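Local coordinates for periplasmic sugar-binding domain protein (Pseudomonas fluorescens Pf-5, PDB 3H75) that probably binds a sugar in the periplasm, as a two-domain member of the bacterial solute-binding protein 2 family, at residues A[211-216]-A[239-244]; A[257-262]-A[295-300]; A[245-250]-A[301-306]; A[152-157]-A[184-189]; A[120-125]-A[161-166]. All blocks are in the same frame, centred on the assembly; numbering follows the deposited sequence.

Contact 1. Residues A[211-216]-A[239-244]. With GOL (glycerol), chain D.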
# COMPACT_ATOMS: atom_id res chain seq x y z
N SER A 211 2.04 -4.30 -12.73
CA SER A 211 1.88 -2.90 -12.33
C SER A 211 1.96 -2.78 -10.81
O SER A 211 1.36 -3.57 -10.08
CB SER A 211 0.54 -2.33 -12.80
OG SER A 211 0.52 -2.18 -14.20
N ALA A 212 2.71 -1.78 -10.34
CA ALA A 212 2.87 -1.57 -8.90
C ALA A 212 1.61 -1.07 -8.21
O ALA A 212 1.55 -1.00 -7.00
CB ALA A 212 4.05 -0.64 -8.63
N ASN A 213 0.60 -0.66 -8.98
CA ASN A 213 -0.66 -0.27 -8.36
C ASN A 213 -1.79 -0.48 -9.36
O ASN A 213 -1.53 -0.74 -10.55
CB ASN A 213 -0.60 1.15 -7.76
CG ASN A 213 -0.97 2.24 -8.74
OD1 ASN A 213 -0.90 2.07 -9.95
ND2 ASN A 213 -1.35 3.40 -8.20
N ASP A 214 -3.02 -0.41 -8.88
CA ASP A 214 -4.17 -0.65 -9.74
C ASP A 214 -4.49 0.46 -10.73
O ASP A 214 -4.93 0.17 -11.84
CB ASP A 214 -5.41 -1.00 -8.89
CG ASP A 214 -5.82 0.11 -7.93
OD1 ASP A 214 -5.03 1.04 -7.68
OD2 ASP A 214 -6.95 0.02 -7.41
N GLU A 215 -4.26 1.71 -10.34
CA GLU A 215 -4.51 2.85 -11.22
C GLU A 215 -3.76 2.66 -12.53
O GLU A 215 -4.32 2.79 -13.62
CB GLU A 215 -4.03 4.15 -10.56
CG GLU A 215 -4.70 4.52 -9.24
CD GLU A 215 -6.08 5.12 -9.42
OE1 GLU A 215 -6.32 5.77 -10.46
OE2 GLU A 215 -6.92 4.97 -8.50
N MSE A 216 -2.47 2.35 -12.43
CA MSE A 216 -1.65 2.16 -13.61
C MSE A 216 -2.09 0.95 -14.41
O MSE A 216 -2.09 0.99 -15.64
CB MSE A 216 -0.18 2.05 -13.21
CG MSE A 216 0.35 3.33 -12.57
SE MSE A 216 2.23 3.33 -12.22
CE MSE A 216 2.28 1.82 -10.97
N GLY A 239 -2.10 -5.90 -10.35
CA GLY A 239 -2.14 -4.59 -9.72
C GLY A 239 -2.17 -4.69 -8.20
O GLY A 239 -2.33 -5.79 -7.65
N VAL A 240 -2.01 -3.55 -7.54
CA VAL A 240 -2.04 -3.46 -6.08
C VAL A 240 -3.04 -2.37 -5.68
O VAL A 240 -3.11 -1.34 -6.34
CB VAL A 240 -0.66 -3.06 -5.51
CG1 VAL A 240 -0.72 -3.02 -3.99
CG2 VAL A 240 0.40 -4.04 -5.96
N ASN A 241 -3.80 -2.62 -4.61
CA ASN A 241 -4.82 -1.73 -4.03
C ASN A 241 -6.20 -2.36 -4.16
O ASN A 241 -6.32 -3.57 -4.41
CB ASN A 241 -4.84 -0.34 -4.69
CG ASN A 241 -3.54 0.45 -4.49
OD1 ASN A 241 -2.68 0.08 -3.69
ND2 ASN A 241 -3.42 1.57 -5.20
N SER A 242 -7.25 -1.57 -3.98
CA SER A 242 -8.61 -2.09 -4.05
C SER A 242 -9.64 -1.08 -4.51
O SER A 242 -10.75 -0.99 -3.96
CB SER A 242 -9.02 -2.66 -2.68
OG SER A 242 -8.97 -1.65 -1.68
N SER A 243 -9.30 -0.30 -5.53
CA SER A 243 -10.25 0.69 -6.04
C SER A 243 -11.48 -0.06 -6.56
O SER A 243 -11.39 -1.20 -7.01
CB SER A 243 -9.64 1.51 -7.17
OG SER A 243 -9.38 0.71 -8.30
N PRO A 244 -12.65 0.59 -6.51
CA PRO A 244 -13.88 -0.05 -7.00
C PRO A 244 -13.73 -0.63 -8.40
O PRO A 244 -14.15 -1.76 -8.65
CB PRO A 244 -14.90 1.08 -6.94
CG PRO A 244 -14.43 1.88 -5.76
CD PRO A 244 -12.93 1.93 -5.97
C1 GOL D . 1.07 2.99 -2.44
O1 GOL D . 1.12 2.10 -1.42
C2 GOL D . -0.19 2.69 -3.21
O2 GOL D . -0.24 1.28 -3.66
C3 GOL D . -0.27 3.69 -4.38
O3 GOL D . -1.34 3.62 -5.23

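Contact 2. Residues A[257-262]-A[295-300]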
# COMPACT_ATOMS: atom_id res chain seq x y z
N VAL A 257 -4.65 -10.39 -11.43
CA VAL A 257 -4.15 -10.45 -10.06
C VAL A 257 -4.30 -9.09 -9.40
O VAL A 257 -3.97 -8.07 -9.99
CB VAL A 257 -2.65 -10.82 -10.03
CG1 VAL A 257 -2.18 -10.96 -8.59
CG2 VAL A 257 -2.40 -12.11 -10.81
N LEU A 258 -4.82 -9.08 -8.17
CA LEU A 258 -4.97 -7.83 -7.44
C LEU A 258 -4.56 -8.06 -5.99
O LEU A 258 -5.27 -8.74 -5.24
CB LEU A 258 -6.42 -7.33 -7.51
CG LEU A 258 -6.71 -5.97 -6.84
CD1 LEU A 258 -5.81 -4.88 -7.43
CD2 LEU A 258 -8.18 -5.62 -7.04
N GLU A 259 -3.40 -7.52 -5.62
CA GLU A 259 -2.89 -7.64 -4.26
C GLU A 259 -3.50 -6.51 -3.45
O GLU A 259 -3.39 -5.34 -3.81
CB GLU A 259 -1.36 -7.49 -4.24
CG GLU A 259 -0.59 -8.67 -4.82
CD GLU A 259 -0.60 -9.88 -3.91
OE1 GLU A 259 -0.73 -9.71 -2.68
OE2 GLU A 259 -0.48 -11.01 -4.43
N ALA A 260 -4.15 -6.86 -2.34
CA ALA A 260 -4.78 -5.83 -1.52
C ALA A 260 -4.66 -6.14 -0.04
O ALA A 260 -4.36 -7.27 0.34
CB ALA A 260 -6.26 -5.70 -1.90
N GLY A 261 -4.90 -5.12 0.78
CA GLY A 261 -4.84 -5.29 2.21
C GLY A 261 -4.07 -4.22 2.97
O GLY A 261 -4.38 -3.95 4.13
N HIS A 262 -3.10 -3.59 2.32
CA HIS A 262 -2.31 -2.58 3.02
C HIS A 262 -3.03 -1.27 3.34
O HIS A 262 -2.52 -0.46 4.11
CB HIS A 262 -0.99 -2.30 2.27
CG HIS A 262 -1.15 -1.54 0.99
ND1 HIS A 262 -2.09 -1.86 0.03
CD2 HIS A 262 -0.44 -0.51 0.48
CE1 HIS A 262 -1.94 -1.07 -1.01
NE2 HIS A 262 -0.95 -0.24 -0.77
N PHE A 295 -0.79 -8.06 2.65
CA PHE A 295 -1.19 -8.33 1.27
C PHE A 295 -1.72 -9.73 1.01
O PHE A 295 -1.21 -10.72 1.53
CB PHE A 295 -0.04 -8.06 0.31
CG PHE A 295 0.17 -6.61 0.01
CD1 PHE A 295 -0.83 -5.87 -0.62
CD2 PHE A 295 1.36 -5.98 0.33
CE1 PHE A 295 -0.64 -4.52 -0.92
CE2 PHE A 295 1.56 -4.63 0.04
CZ PHE A 295 0.56 -3.90 -0.59
N GLN A 296 -2.76 -9.78 0.18
CA GLN A 296 -3.38 -11.03 -0.23
C GLN A 296 -3.80 -10.86 -1.68
O GLN A 296 -4.28 -9.79 -2.07
CB GLN A 296 -4.63 -11.33 0.59
CG GLN A 296 -4.40 -11.83 2.00
CD GLN A 296 -5.69 -12.20 2.69
OE1 GLN A 296 -6.51 -12.95 2.14
NE2 GLN A 296 -5.89 -11.69 3.90
N ALA A 297 -3.61 -11.90 -2.48
CA ALA A 297 -4.04 -11.88 -3.87
C ALA A 297 -5.53 -12.20 -3.78
O ALA A 297 -5.92 -13.36 -3.61
CB ALA A 297 -3.31 -12.95 -4.66
N LEU A 298 -6.36 -11.17 -3.88
CA LEU A 298 -7.81 -11.31 -3.76
C LEU A 298 -8.48 -12.31 -4.67
O LEU A 298 -8.12 -12.46 -5.83
CB LEU A 298 -8.49 -9.96 -3.98
CG LEU A 298 -8.20 -8.82 -3.01
CD1 LEU A 298 -8.94 -7.58 -3.49
CD2 LEU A 298 -8.64 -9.20 -1.60
N THR A 299 -9.47 -13.01 -4.12
CA THR A 299 -10.26 -13.96 -4.88
C THR A 299 -11.46 -13.13 -5.32
O THR A 299 -11.72 -12.06 -4.76
CB THR A 299 -10.78 -15.11 -3.99
OG1 THR A 299 -11.60 -14.57 -2.96
CG2 THR A 299 -9.62 -15.86 -3.37
N PRO A 300 -12.19 -13.58 -6.35
CA PRO A 300 -13.35 -12.80 -6.79
C PRO A 300 -14.36 -12.61 -5.65
O PRO A 300 -14.96 -11.55 -5.53
CB PRO A 300 -13.92 -13.65 -7.93
CG PRO A 300 -12.68 -14.27 -8.51
CD PRO A 300 -11.92 -14.69 -7.28
O HOH W 1 -5.68 -11.68 -7.21
O HOH W 2 0.29 -11.75 -1.34

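Contact 3. Residues A[245-250]-A[301-306]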
# COMPACT_ATOMS: atom_id res chain seq x y z
N GLU A 245 -13.14 0.14 -9.31
CA GLU A 245 -12.96 -0.31 -10.68
C GLU A 245 -12.04 -1.52 -10.78
O GLU A 245 -12.27 -2.43 -11.58
CB GLU A 245 -12.42 0.82 -11.55
CG GLU A 245 -12.70 0.62 -13.03
CD GLU A 245 -12.20 1.77 -13.89
OE1 GLU A 245 -12.27 2.92 -13.42
OE2 GLU A 245 -11.76 1.52 -15.02
N ALA A 246 -10.98 -1.54 -9.97
CA ALA A 246 -10.04 -2.66 -9.99
C ALA A 246 -10.70 -3.92 -9.46
O ALA A 246 -10.50 -5.02 -9.98
CB ALA A 246 -8.80 -2.32 -9.16
N LEU A 247 -11.50 -3.77 -8.40
CA LEU A 247 -12.19 -4.91 -7.81
C LEU A 247 -13.15 -5.50 -8.84
O LEU A 247 -13.25 -6.72 -8.99
CB LEU A 247 -12.94 -4.49 -6.55
CG LEU A 247 -12.07 -4.02 -5.38
CD1 LEU A 247 -12.95 -3.35 -4.34
CD2 LEU A 247 -11.31 -5.19 -4.77
N GLN A 248 -13.87 -4.63 -9.54
CA GLN A 248 -14.81 -5.10 -10.55
C GLN A 248 -14.07 -5.82 -11.67
O GLN A 248 -14.53 -6.84 -12.17
CB GLN A 248 -15.61 -3.94 -11.13
CG GLN A 248 -16.71 -4.37 -12.10
CD GLN A 248 -17.78 -5.21 -11.44
OE1 GLN A 248 -18.50 -4.74 -10.55
NE2 GLN A 248 -17.90 -6.47 -11.86
N ALA A 249 -12.92 -5.28 -12.06
CA ALA A 249 -12.14 -5.88 -13.14
C ALA A 249 -11.63 -7.27 -12.73
O ALA A 249 -11.55 -8.17 -13.56
CB ALA A 249 -10.97 -4.99 -13.51
N LEU A 250 -11.29 -7.42 -11.46
CA LEU A 250 -10.81 -8.71 -10.97
C LEU A 250 -11.98 -9.71 -11.04
O LEU A 250 -11.82 -10.84 -11.49
CB LEU A 250 -10.31 -8.59 -9.53
CG LEU A 250 -9.71 -9.89 -8.96
CD1 LEU A 250 -8.40 -10.21 -9.67
CD2 LEU A 250 -9.47 -9.73 -7.48
N ALA A 301 -14.52 -13.63 -4.82
CA ALA A 301 -15.44 -13.57 -3.69
C ALA A 301 -15.05 -12.46 -2.71
O ALA A 301 -15.90 -11.70 -2.25
CB ALA A 301 -15.49 -14.91 -2.97
N GLN A 302 -13.77 -12.38 -2.40
CA GLN A 302 -13.28 -11.35 -1.48
C GLN A 302 -13.42 -9.97 -2.11
O GLN A 302 -13.77 -9.00 -1.43
CB GLN A 302 -11.81 -11.60 -1.14
CG GLN A 302 -11.55 -12.88 -0.37
CD GLN A 302 -10.07 -13.10 -0.14
OE1 GLN A 302 -9.29 -13.13 -1.09
NE2 GLN A 302 -9.68 -13.26 1.12
N ALA A 303 -13.14 -9.88 -3.41
CA ALA A 303 -13.24 -8.61 -4.12
C ALA A 303 -14.68 -8.11 -4.10
O ALA A 303 -14.93 -6.91 -4.00
CB ALA A 303 -12.75 -8.77 -5.55
N ARG A 304 -15.63 -9.03 -4.21
CA ARG A 304 -17.05 -8.68 -4.21
C ARG A 304 -17.42 -8.04 -2.87
O ARG A 304 -18.14 -7.04 -2.83
CB ARG A 304 -17.90 -9.94 -4.42
CG ARG A 304 -19.41 -9.71 -4.46
CD ARG A 304 -19.93 -9.53 -5.88
NE ARG A 304 -19.93 -8.14 -6.32
CZ ARG A 304 -20.28 -7.74 -7.54
NH1 ARG A 304 -20.65 -8.62 -8.45
NH2 ARG A 304 -20.27 -6.45 -7.84
N GLN A 305 -16.92 -8.61 -1.78
CA GLN A 305 -17.18 -8.09 -0.45
C GLN A 305 -16.63 -6.67 -0.30
O GLN A 305 -17.33 -5.77 0.17
CB GLN A 305 -16.54 -8.98 0.62
CG GLN A 305 -17.19 -10.34 0.78
CD GLN A 305 -16.51 -11.18 1.85
OE1 GLN A 305 -15.50 -11.83 1.59
NE2 GLN A 305 -17.04 -11.14 3.06
N LEU A 306 -15.38 -6.48 -0.69
CA LEU A 306 -14.75 -5.18 -0.59
C LEU A 306 -15.41 -4.15 -1.50
O LEU A 306 -15.47 -2.97 -1.17
CB LEU A 306 -13.26 -5.28 -0.93
CG LEU A 306 -12.39 -6.11 0.01
CD1 LEU A 306 -10.97 -6.13 -0.52
CD2 LEU A 306 -12.42 -5.53 1.42

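Contact 4. Residues A[152-157]-A[184-189]. With SO4 (sulfate ion), chain B.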
# COMPACT_ATOMS: atom_id res chain seq x y z
N SER A 152 6.06 0.76 -12.70
CA SER A 152 6.30 0.98 -11.28
C SER A 152 5.76 2.34 -10.88
O SER A 152 5.29 3.09 -11.73
CB SER A 152 7.80 0.89 -10.98
OG SER A 152 8.02 0.83 -9.58
N GLY A 153 5.81 2.66 -9.59
CA GLY A 153 5.29 3.93 -9.11
C GLY A 153 6.32 5.04 -9.14
O GLY A 153 7.03 5.21 -10.12
N LEU A 154 6.37 5.82 -8.06
CA LEU A 154 7.34 6.90 -7.96
C LEU A 154 8.66 6.21 -7.62
O LEU A 154 8.78 5.57 -6.58
CB LEU A 154 6.94 7.87 -6.84
CG LEU A 154 5.75 8.80 -7.13
CD1 LEU A 154 5.27 9.43 -5.83
CD2 LEU A 154 6.15 9.88 -8.13
N LYS A 155 9.63 6.32 -8.52
CA LYS A 155 10.92 5.66 -8.33
C LYS A 155 11.58 5.84 -6.97
O LYS A 155 12.13 4.89 -6.42
CB LYS A 155 11.90 6.11 -9.43
CG LYS A 155 13.21 5.32 -9.43
CD LYS A 155 14.13 5.76 -10.56
CE LYS A 155 15.41 4.93 -10.56
NZ LYS A 155 16.35 5.36 -11.64
N VAL A 156 11.53 7.05 -6.42
CA VAL A 156 12.17 7.32 -5.14
C VAL A 156 11.46 6.81 -3.89
O VAL A 156 11.99 6.92 -2.79
CB VAL A 156 12.41 8.84 -4.94
CG1 VAL A 156 13.25 9.39 -6.08
CG2 VAL A 156 11.09 9.57 -4.83
N THR A 157 10.26 6.24 -4.05
CA THR A 157 9.52 5.75 -2.89
C THR A 157 9.80 4.29 -2.53
O THR A 157 10.03 3.45 -3.41
CB THR A 157 8.00 5.91 -3.09
OG1 THR A 157 7.54 4.97 -4.08
CG2 THR A 157 7.67 7.32 -3.56
N TYR A 184 8.36 4.14 -15.07
CA TYR A 184 7.83 4.69 -13.84
C TYR A 184 6.59 5.50 -14.15
O TYR A 184 6.67 6.61 -14.70
CB TYR A 184 8.91 5.52 -13.14
CG TYR A 184 10.00 4.65 -12.57
CD1 TYR A 184 9.78 3.92 -11.40
CD2 TYR A 184 11.21 4.46 -13.24
CE1 TYR A 184 10.72 3.02 -10.91
CE2 TYR A 184 12.17 3.56 -12.76
CZ TYR A 184 11.91 2.84 -11.60
OH TYR A 184 12.83 1.92 -11.13
N GLY A 185 5.43 4.93 -13.83
CA GLY A 185 4.16 5.58 -14.08
C GLY A 185 3.74 6.52 -12.97
O GLY A 185 2.68 7.14 -13.06
N GLU A 186 4.55 6.61 -11.92
CA GLU A 186 4.29 7.51 -10.79
C GLU A 186 2.92 7.33 -10.13
O GLU A 186 2.34 8.30 -9.64
CB GLU A 186 4.43 8.97 -11.25
CG GLU A 186 5.54 9.19 -12.27
CD GLU A 186 5.73 10.65 -12.63
OE1 GLU A 186 4.73 11.36 -12.85
OE2 GLU A 186 6.90 11.08 -12.72
N TRP A 187 2.42 6.09 -10.11
CA TRP A 187 1.12 5.75 -9.53
C TRP A 187 -0.04 6.35 -10.32
O TRP A 187 -1.19 6.19 -9.92
CB TRP A 187 1.00 6.27 -8.08
CG TRP A 187 2.11 5.91 -7.14
CD1 TRP A 187 2.80 6.77 -6.33
CD2 TRP A 187 2.62 4.60 -6.85
NE1 TRP A 187 3.71 6.08 -5.56
CE2 TRP A 187 3.62 4.75 -5.86
CE3 TRP A 187 2.33 3.32 -7.34
CZ2 TRP A 187 4.33 3.66 -5.35
CZ3 TRP A 187 3.04 2.24 -6.83
CH2 TRP A 187 4.03 2.42 -5.84
N ASN A 188 0.28 7.02 -11.42
CA ASN A 188 -0.72 7.73 -12.24
C ASN A 188 -1.32 6.95 -13.41
O ASN A 188 -0.60 6.44 -14.27
CB ASN A 188 -0.08 9.03 -12.73
CG ASN A 188 -1.07 9.96 -13.39
OD1 ASN A 188 -1.53 9.71 -14.50
ND2 ASN A 188 -1.41 11.05 -12.70
N ARG A 189 -2.65 6.88 -13.43
CA ARG A 189 -3.39 6.17 -14.47
C ARG A 189 -3.21 6.70 -15.89
O ARG A 189 -2.90 5.93 -16.80
CB ARG A 189 -4.88 6.14 -14.11
CG ARG A 189 -5.74 5.37 -15.09
CD ARG A 189 -7.14 5.19 -14.54
NE ARG A 189 -8.01 4.46 -15.45
CZ ARG A 189 -9.21 4.01 -15.12
NH1 ARG A 189 -9.69 4.21 -13.90
NH2 ARG A 189 -9.94 3.35 -16.01
S SO4 B . 3.24 6.32 -1.84
O1 SO4 B . 3.84 4.97 -1.88
O2 SO4 B . 1.82 6.22 -2.21
O3 SO4 B . 3.36 6.82 -0.46
O4 SO4 B . 3.96 7.20 -2.78

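Contact 5. Residues A[120-125]-A[161-166]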
# COMPACT_ATOMS: atom_id res chain seq x y z
N GLY A 120 4.13 -3.15 6.15
CA GLY A 120 3.46 -4.29 5.56
C GLY A 120 4.47 -5.13 4.80
O GLY A 120 5.66 -5.14 5.14
N ASP A 121 4.01 -5.85 3.78
CA ASP A 121 4.91 -6.70 3.01
C ASP A 121 4.88 -6.41 1.51
O ASP A 121 4.49 -7.25 0.70
CB ASP A 121 4.59 -8.19 3.30
CG ASP A 121 3.14 -8.57 3.03
OD1 ASP A 121 2.25 -7.69 3.05
OD2 ASP A 121 2.89 -9.77 2.81
N ASP A 122 5.33 -5.21 1.15
CA ASP A 122 5.37 -4.77 -0.24
C ASP A 122 6.22 -5.67 -1.14
O ASP A 122 5.84 -5.95 -2.28
CB ASP A 122 5.90 -3.33 -0.35
CG ASP A 122 4.85 -2.28 0.00
OD1 ASP A 122 3.77 -2.29 -0.62
OD2 ASP A 122 5.11 -1.44 0.89
N GLU A 123 7.37 -6.12 -0.65
CA GLU A 123 8.23 -6.97 -1.47
C GLU A 123 7.50 -8.26 -1.85
O GLU A 123 7.54 -8.68 -3.01
CB GLU A 123 9.52 -7.31 -0.73
CG GLU A 123 10.60 -7.92 -1.62
CD GLU A 123 11.89 -8.18 -0.87
OE1 GLU A 123 12.31 -7.30 -0.08
OE2 GLU A 123 12.50 -9.25 -1.07
N GLU A 124 6.82 -8.87 -0.89
CA GLU A 124 6.08 -10.09 -1.16
C GLU A 124 5.02 -9.84 -2.23
O GLU A 124 4.81 -10.66 -3.12
CB GLU A 124 5.40 -10.61 0.11
CG GLU A 124 4.53 -11.85 -0.11
CD GLU A 124 5.33 -13.11 -0.42
OE1 GLU A 124 6.51 -13.01 -0.80
OE2 GLU A 124 4.75 -14.21 -0.30
N ALA A 125 4.35 -8.69 -2.15
CA ALA A 125 3.32 -8.35 -3.13
C ALA A 125 3.89 -8.28 -4.55
O ALA A 125 3.29 -8.79 -5.51
CB ALA A 125 2.65 -7.04 -2.76
N GLN A 161 10.18 0.80 -4.69
CA GLN A 161 11.43 0.06 -4.60
C GLN A 161 11.23 -1.37 -4.11
O GLN A 161 11.78 -2.32 -4.68
CB GLN A 161 12.41 0.78 -3.66
CG GLN A 161 12.72 2.20 -4.06
CD GLN A 161 13.64 2.88 -3.07
OE1 GLN A 161 13.46 2.76 -1.86
NE2 GLN A 161 14.64 3.60 -3.58
N LEU A 162 10.45 -1.53 -3.04
CA LEU A 162 10.20 -2.85 -2.47
C LEU A 162 9.41 -3.75 -3.41
O LEU A 162 9.72 -4.93 -3.55
CB LEU A 162 9.47 -2.72 -1.14
CG LEU A 162 10.32 -2.15 0.01
CD1 LEU A 162 9.44 -1.90 1.23
CD2 LEU A 162 11.45 -3.12 0.33
N ARG A 163 8.38 -3.20 -4.06
CA ARG A 163 7.61 -4.02 -4.98
C ARG A 163 8.48 -4.43 -6.16
O ARG A 163 8.40 -5.56 -6.63
CB ARG A 163 6.35 -3.28 -5.42
CG ARG A 163 5.38 -3.12 -4.26
CD ARG A 163 4.18 -2.26 -4.58
NE ARG A 163 3.52 -1.85 -3.34
CZ ARG A 163 2.53 -0.97 -3.25
NH1 ARG A 163 2.04 -0.38 -4.34
NH2 ARG A 163 2.07 -0.63 -2.06
N GLU A 164 9.35 -3.52 -6.62
CA GLU A 164 10.23 -3.85 -7.73
C GLU A 164 11.24 -4.91 -7.31
O GLU A 164 11.59 -5.79 -8.10
CB GLU A 164 11.00 -2.62 -8.22
CG GLU A 164 11.80 -2.90 -9.48
CD GLU A 164 12.59 -1.71 -9.99
OE1 GLU A 164 12.11 -0.57 -9.81
OE2 GLU A 164 13.67 -1.92 -10.59
N ARG A 165 11.71 -4.84 -6.06
CA ARG A 165 12.66 -5.83 -5.59
C ARG A 165 12.02 -7.21 -5.67
O ARG A 165 12.66 -8.18 -6.09
CB ARG A 165 13.08 -5.53 -4.14
CG ARG A 165 13.86 -6.66 -3.47
CD ARG A 165 15.15 -7.01 -4.21
NE ARG A 165 15.81 -8.17 -3.62
CZ ARG A 165 16.87 -8.78 -4.15
NH1 ARG A 165 17.39 -8.35 -5.29
NH2 ARG A 165 17.40 -9.84 -3.53
N GLY A 166 10.74 -7.30 -5.30
CA GLY A 166 10.02 -8.56 -5.36
C GLY A 166 9.93 -9.04 -6.79
O GLY A 166 10.13 -10.22 -7.08
O HOH W 3 15.19 -9.35 -0.80

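Contact 1. Residues A[211-216]-A[239-244]
Asp214 carries this contact. Its CG sits between the backbone N and the carbonyl carbon (chi1 61°), which turns the carboxylate back toward the loop 241-243. Asp214 OD2 takes two bonds from Ser243: the backbone N at 3.0 Å, nearly along the C-O axis, and OG at 2.7 Å, from above the carboxylate plane. Asp214 OD1 accepts from Asn241 ND2 at 3.0 Å, again from above that plane. The carboxylate and the Asn241 amide stand 83° apart. Asn241 CG lies beside its own backbone N (chi1 -64°), so the amide also reaches a bound glycerol: ND2 gives to O3, and OD1 accepts from O2. Asn213 ND2 meets the same O3 at 3.0 Å, almost straight. Asn213 OD1 N-caps the helix, accepting from Met216 N. A weak bond joins Asp214 N to Val240 O. The site lies at the C-terminal ends of the parallel strands 206-211 and 236-240 of a mixed sheet, joined in a beta-alpha-beta unit. The glycerol, probably from the crystallisation liquor, may mark the sugar site.

Contact 2. Residues A[257-262]-A[295-300]
Three backbone bonds join edge strand 296-297 antiparallel to strand 257-260. Ala260 and Gln296 form the hydrogen-bonded pair: Ala260 N gives to Gln296 O at 2.9 Å, and Gln296 N returns to Ala260 O at 3.0 Å. Leu298 N adds a third bond, to Leu258 O at 3.0 Å. Water 1 links the backbones beyond this bond, accepting from Leu258 N and donating to Leu298 O. The bent Glu259 puts its carboxylate over the neighbouring strand, with Glu259 OE2 3.4 Å from Ala297 CB and OE1 by Phe295 CB. Glu259 OE1 accepts from water 2 at 2.6 Å. Phe295 CZ lies over one face of the His262 ring, 3.3 Å from its plane and offset toward the rim. The rings are oblique, planes 40° apart. On the Ala260 face, Leu298 CD1 packs on Ala260 CB. The backbone is thus largely paired by strand or water, and the His262 ring packs on Phe295 and stacks with Phe18, leaving NE2 to bond a glycerol that may mark the pocket.

Contact 3. Residues A[245-250]-A[301-306]
Leu247 and Ala303 bury the most surface here, and Leu306 follows. Helices 245-250 and 301-306 run nearly antiparallel, at 150°, with their axes 8.9 Å apart at the closest point. Leu247 points toward the other helix with CG anti to its carbonyl carbon (chi1 -65°), and its two methyls go to different partners. Leu247 CD2 rests on Ala303 CB at 3.9 Å. Leu247 CD1 reaches along the helix to Leu306, 3.9 Å from Leu306 CB, and the two leucines cross at about a right angle. Ala303 CB is also met by Leu250 CD2 at 3.9 Å, so both leucines of the facing helix touch this one methyl. An alanine in place of Leu247 would probably loosen the packing of the two helices, since both methyl contacts would be lost. At the more exposed side, Gln248 and Arg304 lie side by side, but Gln248 OE1 stays 3.7 Å from Arg304 NH2. The amide end of Gln248 has its bond with Asp252 through NE2. The contact is therefore held by apolar packing. Strand 257-260 adjoins it, with Leu258 touching Leu247 and Leu250. Leu298, just after the edge strand 296-297, fills in beside Leu247, Leu250 and Leu306.

Contact 4. Residues A[152-157]-A[184-189]
Gly153 is at the centre, packed against two aromatic rings. Its CA lies over the face of the Trp187 six-membered ring, 3.4 Å from the centroid, a CH-pi contact almost on the ring normal. A side chain here would collide with that ring, so glycine fits. Gly153 O meets Tyr184 at the ring edge, 3.3 Å from CD1. Lys155, extended beyond CG, crosses obliquely over one face of Tyr184, with CB 3.7 Å from the ring centroid. Leu154 crosses Trp187 at about a right angle, and its CD1 is 3.7 Å from the indole CD1. Replacing Trp187 by alanine would probably loosen both loops, since the cover over Gly153 and Leu154 would go. The backbones are tied by Gly185 N to Ser152 O at 2.8 Å. A weaker bond runs from Glu186 N to Gly153 O.

Further out, turns set the loop shapes. Leu154 O accepts from both N and OG1 of Thr157, closing a type I turn, while residues 185-188 form a type I' turn. Tyr184 OH is held by Glu164. Trp187 NE1 makes a weak bond to a sulfate, probably from the crystallisation liquor. The two loops follow the neighbouring parallel strands 146-152 and 177-184 and lead into helices 158-173 and 189-202. Trp187 also touches Ala160 and Arg163 of helix 158-173 and Met216 of helix 214-226.

Contact 5. Residues A[120-125]-A[161-166]
Arg163 runs from helix 158-173 to the start of helix 122-137. Its CG is anti to the carbonyl carbon (chi1 -68°). Arg163 CB is 4.2 Å from Asp122 O, and Arg163 CG passes the same oxygen at 3.5 Å. Arg163 CD continues the extended chain and comes within 4.0 Å of Asp122 OD1. At the tip, Arg163 NE and NH2 both grip Asp122 OD1 side-on, each at 2.8 Å, a salt bridge. OD1 lies in the guanidinium plane, yet both nitrogens meet it from above the carboxylate plane. The remaining nitrogen, NH1, bonds to Ala212 O and to a glycerol. The charges probably stabilise each other here. Farther along, the helix backbones come close: Gly166 CA is 3.4 Å from Glu123 O, and a side chain there would clash. Water 3 bridges Glu123 OE2 and Arg165 NE; Arg169 forms a salt bridge with Glu123. The contact packs helix 122-137, which follows strand 115-119, against helix 158-173. Phe295 lies on Asp122 and Ala125, and Trp187 and His262 touch Arg163.

How the contacts relate
Along the chain, contacts 5 and 4 come first with alternating segments, then contacts 1, 2 and 3, whose first segments follow in the order 1, 3, 2. Contacts 1 and 2 meet on the mixed sheet, through neighbouring strands 236-240 and 257-260, with centres about 10 Å apart. Contact 3 packs helices about 9 Å from contact 2, between centres. Contact 4 sits in the loops that follow strands 146-152 and 177-184, at the other edge of the sheet. Its centre is about 23 Å from that of contact 3, yet Arg189 and Glu245 join them in a salt bridge. Contacts 1, 2 and 5 converge on the glycerol through Asn213, Asn241, His262 and Arg163, consistent with a sugar pocket.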